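Local coordinates for protein putative beta-glucosidase (Bifidobacterium adolescentis, PDB 5WAB) that hydrolyses beta-glucosides as a family 3 glycoside hydrolase and may also release terminal arabinopyranose from ginsenosides, at residues A[12-17]-A[259-264]; A[242-247]-A[267-272]; A[367-372]-A[479-484]. All coordinates share one frame; numbering follows the deposited sequence.

Contact 1 of 3, residues A[12-17]-A[259-264]; sequences LTLEEK and QIVYAA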
# COMPACT_ATOMS: atom_id res chain seq x y z
N LEU A 12 29.07 25.60 9.02
CA LEU A 12 27.97 26.17 9.77
C LEU A 12 28.36 26.46 11.22
O LEU A 12 29.14 25.73 11.83
CB LEU A 12 26.77 25.22 9.76
CG LEU A 12 26.36 24.81 8.34
CD1 LEU A 12 25.23 23.79 8.39
CD2 LEU A 12 25.99 26.03 7.50
N THR A 13 27.78 27.53 11.76
CA THR A 13 27.86 27.78 13.19
C THR A 13 26.90 26.84 13.92
O THR A 13 26.11 26.11 13.31
CB THR A 13 27.52 29.23 13.52
OG1 THR A 13 26.13 29.47 13.27
CG2 THR A 13 28.32 30.18 12.65
N LEU A 14 26.98 26.84 15.26
CA LEU A 14 26.06 26.02 16.04
C LEU A 14 24.61 26.40 15.78
O LEU A 14 23.75 25.53 15.60
CB LEU A 14 26.38 26.14 17.53
CG LEU A 14 25.46 25.38 18.48
CD1 LEU A 14 25.55 23.89 18.24
CD2 LEU A 14 25.85 25.71 19.91
N GLU A 15 24.31 27.71 15.74
CA GLU A 15 22.94 28.14 15.52
C GLU A 15 22.44 27.71 14.15
O GLU A 15 21.27 27.36 13.98
CB GLU A 15 22.82 29.65 15.68
CG GLU A 15 22.98 30.16 17.10
CD GLU A 15 24.43 30.38 17.49
OE1 GLU A 15 25.33 30.04 16.69
OE2 GLU A 15 24.67 30.89 18.60
N GLU A 16 23.33 27.74 13.14
CA GLU A 16 22.94 27.28 11.81
C GLU A 16 22.74 25.77 11.78
O GLU A 16 21.84 25.28 11.09
CB GLU A 16 23.98 27.72 10.79
CG GLU A 16 23.96 29.23 10.57
CD GLU A 16 25.15 29.73 9.78
OE1 GLU A 16 26.18 29.02 9.73
OE2 GLU A 16 25.06 30.84 9.21
N LYS A 17 23.57 25.02 12.50
CA LYS A 17 23.37 23.58 12.57
C LYS A 17 22.02 23.24 13.18
O LYS A 17 21.27 22.42 12.64
CB LYS A 17 24.49 22.93 13.39
CG LYS A 17 25.86 22.96 12.77
CD LYS A 17 26.84 22.25 13.68
CE LYS A 17 28.25 22.38 13.20
NZ LYS A 17 29.20 21.73 14.14
N GLN A 259 16.40 25.24 21.85
CA GLN A 259 16.56 24.08 22.71
C GLN A 259 17.67 23.15 22.22
O GLN A 259 18.37 22.54 23.03
CB GLN A 259 15.24 23.32 22.83
CG GLN A 259 14.11 24.16 23.39
CD GLN A 259 12.77 23.43 23.41
OE1 GLN A 259 12.71 22.21 23.22
NE2 GLN A 259 11.70 24.17 23.66
N ILE A 260 17.84 23.04 20.90
CA ILE A 260 18.96 22.25 20.38
C ILE A 260 20.28 22.93 20.71
O ILE A 260 21.26 22.27 21.08
CB ILE A 260 18.80 22.01 18.87
CG1 ILE A 260 17.44 21.39 18.55
CG2 ILE A 260 19.96 21.15 18.34
CD1 ILE A 260 17.20 20.03 19.21
N VAL A 261 20.33 24.26 20.59
CA VAL A 261 21.56 25.00 20.85
C VAL A 261 21.96 24.88 22.32
O VAL A 261 23.12 24.61 22.65
CB VAL A 261 21.39 26.48 20.45
CG1 VAL A 261 22.63 27.27 20.81
CG2 VAL A 261 21.10 26.58 18.97
N TYR A 262 20.99 25.08 23.22
CA TYR A 262 21.26 24.97 24.65
C TYR A 262 21.72 23.56 25.02
O TYR A 262 22.69 23.39 25.76
CB TYR A 262 20.01 25.36 25.44
CG TYR A 262 19.66 26.82 25.31
CD1 TYR A 262 20.65 27.78 25.12
CD2 TYR A 262 18.34 27.24 25.34
CE1 TYR A 262 20.32 29.12 24.98
CE2 TYR A 262 18.01 28.57 25.20
CZ TYR A 262 19.00 29.51 25.02
OH TYR A 262 18.67 30.84 24.88
N ALA A 263 21.01 22.55 24.51
CA ALA A 263 21.34 21.16 24.82
C ALA A 263 22.69 20.76 24.23
O ALA A 263 23.41 19.95 24.83
CB ALA A 263 20.24 20.23 24.31
N ALA A 264 23.05 21.32 23.07
CA ALA A 264 24.36 21.05 22.49
C ALA A 264 25.48 21.68 23.29
O ALA A 264 26.64 21.25 23.15
CB ALA A 264 24.41 21.55 21.05
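L14 sends CG anti to its own backbone N (chi1 177°), and V261 does the same with CG1 (chi1 176°), which brings the two branched ends together between helices 14-19 and 257-265. Their side chains meet at a slant, L14 CD2 lying 3.7 Å from V261 CG1. The other methyl of the leucine, L14 CD1, rests on A264 CB at 3.8 Å, one helical turn further along. L14 thus bridges V261 and A264 on the same side of helix 257-265, one methyl to each. The second branch of V261 faces the neighbouring backbone instead, with V261 CG2 4.2 Å from E15 CA. No hydrogen bond joins the two segments, and the grip is purely apolar. With an alanine here in place of L14, V261 CG1 and A264 CB would probably lose their covering methyls and a gap would open between the two helices. L274 of helix 271-292 also packs on L14 and A264, while A18 continues the contact with V261. The start of the first helix is fixed by its own polar bonds: E16 N donates to T13 OG1 at 3.3 Å, and T13 N returns a bond to E16 OE1 at 3.0 Å, reaching it on the anti side and 31° out of the carboxylate plane. E16 OE1 has a second partner in K35, and K17 forms a salt bridge with D275. The reciprocal pair T13 and E16 is a capping box, and the whole is an apolar helix-helix junction that packs helix 14-19, near the chain's N-terminus, against helix 257-265.

Contact 2 of 3, residues A[242-247]-A[267-272]; sequences SLNAGL and GRIQPE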
# COMPACT_ATOMS: atom_id res chain seq x y z
N SER A 242 13.99 13.79 20.56
CA SER A 242 13.83 13.36 19.17
C SER A 242 15.15 13.39 18.42
O SER A 242 15.48 12.45 17.69
CB SER A 242 12.79 14.23 18.46
OG SER A 242 11.50 14.06 19.02
N LEU A 243 15.93 14.46 18.59
CA LEU A 243 17.21 14.54 17.90
C LEU A 243 18.14 13.42 18.33
O LEU A 243 18.82 12.81 17.49
CB LEU A 243 17.87 15.89 18.17
CG LEU A 243 19.02 16.18 17.20
CD1 LEU A 243 18.52 16.93 15.97
CD2 LEU A 243 20.15 16.91 17.88
N ASN A 244 18.18 13.12 19.63
CA ASN A 244 19.03 12.04 20.12
C ASN A 244 18.55 10.69 19.63
O ASN A 244 19.35 9.76 19.47
CB ASN A 244 19.10 12.06 21.64
CG ASN A 244 20.04 13.14 22.17
OD1 ASN A 244 20.97 13.55 21.48
ND2 ASN A 244 19.79 13.59 23.39
N ALA A 245 17.25 10.54 19.37
CA ALA A 245 16.74 9.28 18.87
C ALA A 245 17.09 9.05 17.41
O ALA A 245 17.08 7.91 16.95
CB ALA A 245 15.22 9.21 19.06
N GLY A 246 17.39 10.12 16.66
CA GLY A 246 17.72 9.99 15.26
C GLY A 246 16.78 10.72 14.33
O GLY A 246 16.83 10.53 13.11
N LEU A 247 15.92 11.57 14.88
CA LEU A 247 15.03 12.40 14.08
C LEU A 247 15.78 13.63 13.59
O LEU A 247 16.18 14.48 14.40
CB LEU A 247 13.80 12.81 14.89
CG LEU A 247 12.72 13.47 14.05
CD1 LEU A 247 11.71 12.43 13.57
CD2 LEU A 247 12.05 14.59 14.82
N GLY A 267 25.77 19.43 27.17
CA GLY A 267 26.03 18.01 27.18
C GLY A 267 24.83 17.09 27.06
O GLY A 267 24.99 15.88 27.24
N ARG A 268 23.64 17.61 26.77
CA ARG A 268 22.50 16.74 26.52
C ARG A 268 22.48 16.18 25.11
O ARG A 268 21.85 15.15 24.87
CB ARG A 268 21.19 17.46 26.80
CG ARG A 268 20.87 17.59 28.27
CD ARG A 268 19.61 18.40 28.45
NE ARG A 268 19.84 19.81 28.12
CZ ARG A 268 18.87 20.64 27.74
NH1 ARG A 268 17.63 20.20 27.64
NH2 ARG A 268 19.16 21.90 27.46
N ILE A 269 23.16 16.84 24.17
CA ILE A 269 23.34 16.35 22.81
C ILE A 269 24.84 16.32 22.54
O ILE A 269 25.52 17.34 22.68
CB ILE A 269 22.63 17.24 21.78
CG1 ILE A 269 21.12 17.29 22.05
CG2 ILE A 269 22.90 16.75 20.37
CD1 ILE A 269 20.39 18.24 21.15
N GLN A 270 25.35 15.14 22.19
CA GLN A 270 26.75 15.05 21.79
C GLN A 270 26.98 15.84 20.51
O GLN A 270 26.13 15.82 19.61
CB GLN A 270 27.18 13.59 21.60
CG GLN A 270 27.00 12.71 22.82
CD GLN A 270 27.88 13.11 23.98
OE1 GLN A 270 29.10 13.19 23.84
NE2 GLN A 270 27.27 13.37 25.13
N PRO A 271 28.09 16.57 20.40
CA PRO A 271 28.38 17.31 19.16
C PRO A 271 28.38 16.43 17.93
O PRO A 271 28.02 16.90 16.84
CB PRO A 271 29.78 17.89 19.43
CG PRO A 271 29.83 18.03 20.92
CD PRO A 271 29.07 16.85 21.47
N GLU A 272 28.78 15.17 18.06
CA GLU A 272 28.73 14.25 16.93
C GLU A 272 27.29 13.99 16.49
O GLU A 272 27.01 13.86 15.29
CB GLU A 272 29.43 12.94 17.28
CG GLU A 272 30.92 13.06 17.54
CD GLU A 272 31.25 13.61 18.93
OE1 GLU A 272 30.31 13.79 19.74
OE2 GLU A 272 32.44 13.86 19.20
O HOH W 1 23.67 12.76 21.46
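N244 reaches from helix 239-245 to the turn ahead of helix 271-292 and donates through ND2 to R268 O at 3.0 Å. The bond is fairly straight (160° at the hydrogen) and lies close to the plane of the N244 amide, although the donor is tilted 22° from the carbonyl plane of R268. The other end of the amide is used as well: N244 OD1 accepts from a water at 2.8 Å, and the same water accepts from Q270 N at 3.0 Å. One asparagine therefore holds the backbone on both flanks of I269, directly at R268 and through water at Q270. Beside this polar pair, L243 CD2 touches I269 CD1 at 3.5 Å and I269 CG2 at 3.7 Å, the two side chains crossing at about a right angle. I269 also has CG1 3.8 Å from N244 OD1.

Further out, L274 and M277 of helix 271-292 pack on L243, and I260 and A263 of helix 257-265 pack on I269. Q273 donates from NE2 to L243 O. Helix 239-245 ends in a Schellman motif at G246, whose phi of 118° turns the chain out of the helix. R268 is tied back to D266 by a salt bridge.

With both ends of its amide engaged, N244 is probably held against flipping, and Q270 N, at the N-cap position of helix 271-292, has its N-H satisfied by the water.

Contact 3 of 3, residues A[367-372]-A[479-484]; sequences AARGVD and ALADVI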
# COMPACT_ATOMS: atom_id res chain seq x y z
N ALA A 367 -20.55 9.70 -23.33
CA ALA A 367 -21.07 10.72 -24.23
C ALA A 367 -20.06 11.09 -25.31
O ALA A 367 -20.38 11.12 -26.50
CB ALA A 367 -21.49 11.95 -23.44
N ALA A 368 -18.81 11.36 -24.90
CA ALA A 368 -17.78 11.72 -25.86
C ALA A 368 -17.41 10.57 -26.79
O ALA A 368 -16.76 10.81 -27.81
CB ALA A 368 -16.53 12.22 -25.12
N ARG A 369 -17.80 9.34 -26.46
CA ARG A 369 -17.49 8.18 -27.28
C ARG A 369 -18.66 7.75 -28.15
O ARG A 369 -18.58 6.70 -28.80
CB ARG A 369 -17.04 7.01 -26.40
CG ARG A 369 -15.71 7.22 -25.72
CD ARG A 369 -15.23 5.94 -25.05
NE ARG A 369 -13.93 6.11 -24.41
CZ ARG A 369 -13.15 5.11 -24.02
NH1 ARG A 369 -13.52 3.85 -24.21
NH2 ARG A 369 -11.98 5.36 -23.45
N GLY A 370 -19.75 8.51 -28.18
CA GLY A 370 -20.90 8.15 -28.96
C GLY A 370 -21.79 7.10 -28.34
O GLY A 370 -22.85 6.78 -28.90
N VAL A 371 -21.40 6.53 -27.20
CA VAL A 371 -22.21 5.53 -26.51
C VAL A 371 -23.43 6.24 -25.93
O VAL A 371 -23.32 7.05 -25.01
CB VAL A 371 -21.40 4.82 -25.42
CG1 VAL A 371 -22.28 3.83 -24.67
CG2 VAL A 371 -20.19 4.13 -26.02
N ASP A 372 -24.61 5.92 -26.46
CA ASP A 372 -25.84 6.52 -25.99
C ASP A 372 -26.41 5.68 -24.85
O ASP A 372 -26.57 4.46 -24.99
CB ASP A 372 -26.86 6.64 -27.13
N ALA A 479 -10.81 4.89 -18.18
CA ALA A 479 -10.38 3.54 -17.82
C ALA A 479 -11.57 2.61 -17.64
O ALA A 479 -11.52 1.44 -18.04
CB ALA A 479 -9.53 3.59 -16.55
N LEU A 480 -12.64 3.10 -17.02
CA LEU A 480 -13.83 2.29 -16.83
C LEU A 480 -14.45 1.91 -18.17
O LEU A 480 -14.90 0.77 -18.37
CB LEU A 480 -14.84 3.04 -15.96
CG LEU A 480 -14.50 3.15 -14.47
CD1 LEU A 480 -15.43 4.15 -13.78
CD2 LEU A 480 -14.56 1.79 -13.79
N ALA A 481 -14.48 2.85 -19.12
CA ALA A 481 -15.04 2.56 -20.43
C ALA A 481 -14.24 1.48 -21.14
O ALA A 481 -14.82 0.58 -21.77
CB ALA A 481 -15.09 3.83 -21.28
N ASP A 482 -12.91 1.54 -21.04
CA ASP A 482 -12.06 0.56 -21.72
C ASP A 482 -12.24 -0.84 -21.15
O ASP A 482 -12.22 -1.82 -21.90
CB ASP A 482 -10.60 1.00 -21.62
CG ASP A 482 -10.29 2.22 -22.45
OD1 ASP A 482 -11.19 2.69 -23.18
OD2 ASP A 482 -9.15 2.73 -22.36
N VAL A 483 -12.43 -0.95 -19.84
CA VAL A 483 -12.58 -2.27 -19.23
C VAL A 483 -13.99 -2.81 -19.44
O VAL A 483 -14.18 -3.95 -19.87
CB VAL A 483 -12.21 -2.21 -17.74
CG1 VAL A 483 -12.58 -3.52 -17.05
CG2 VAL A 483 -10.72 -1.91 -17.57
N ILE A 484 -14.99 -1.98 -19.14
CA ILE A 484 -16.38 -2.42 -19.19
C ILE A 484 -16.78 -2.79 -20.62
O ILE A 484 -17.54 -3.74 -20.85
CB ILE A 484 -17.30 -1.33 -18.61
CG1 ILE A 484 -17.06 -1.20 -17.10
CG2 ILE A 484 -18.76 -1.62 -18.92
CD1 ILE A 484 -17.78 -0.03 -16.46
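D482 OD1 is gripped by two nitrogens of one guanidinium, R369 NH1 and R369 NH2, each at 2.8 Å. This is an end-on salt bridge with both bonds made to a single oxygen. The N-H...O angle is 143° for each, as expected when one acceptor sits in the fork between two donors. OD1 lies almost exactly in the guanidinium plane, yet the carboxylate is turned 36° against that plane. NH1 meets the oxygen nearly along its C-O bond direction, whereas NH2 comes from the syn side, well out of the carboxylate plane.

The flat end of the arginine also lies against helix 476-484, because A481 CB sits over one of its faces, off toward the rim, 3.3 Å from R369 NH1. An extended run from CG to NE (chi3 179°) carries the charge across from the turn that follows helix 362-368. The two segments belong to the family 3 C-terminal domain, where helix 362-368 leads into edge strand 373-376 of a mixed, mainly parallel sheet. Helix 476-484 packs on that sheet through L480 and I484, against F407 and L405 of strand 403-409.

F362 packs on L480 and I484, T365 packs on A481, and H309 of helix 301-313 touches the D482 side chain.

Overall arrangement
Contacts 1 and 2 are neighbours, their centres 11 Å apart, and share one helical cluster: helix 257-265 belongs to contact 1, the turn that follows it to contact 2, and a probable backbone bond from I269 N to A263 O joins them. L274 packs on both. Contact 3 stands about 58 to 61 Å from them between centres, on the other side of the chain's centre and in the C-terminal domain. All three are partly buried, mixing buried residues such as V261, L243, I269 and A481 with more exposed ones. Their chemistry differs: contact 1 is apolar, contact 2 couples an amide and a water to an apolar pair, and contact 3 relies on a charged bridge from exposed R369.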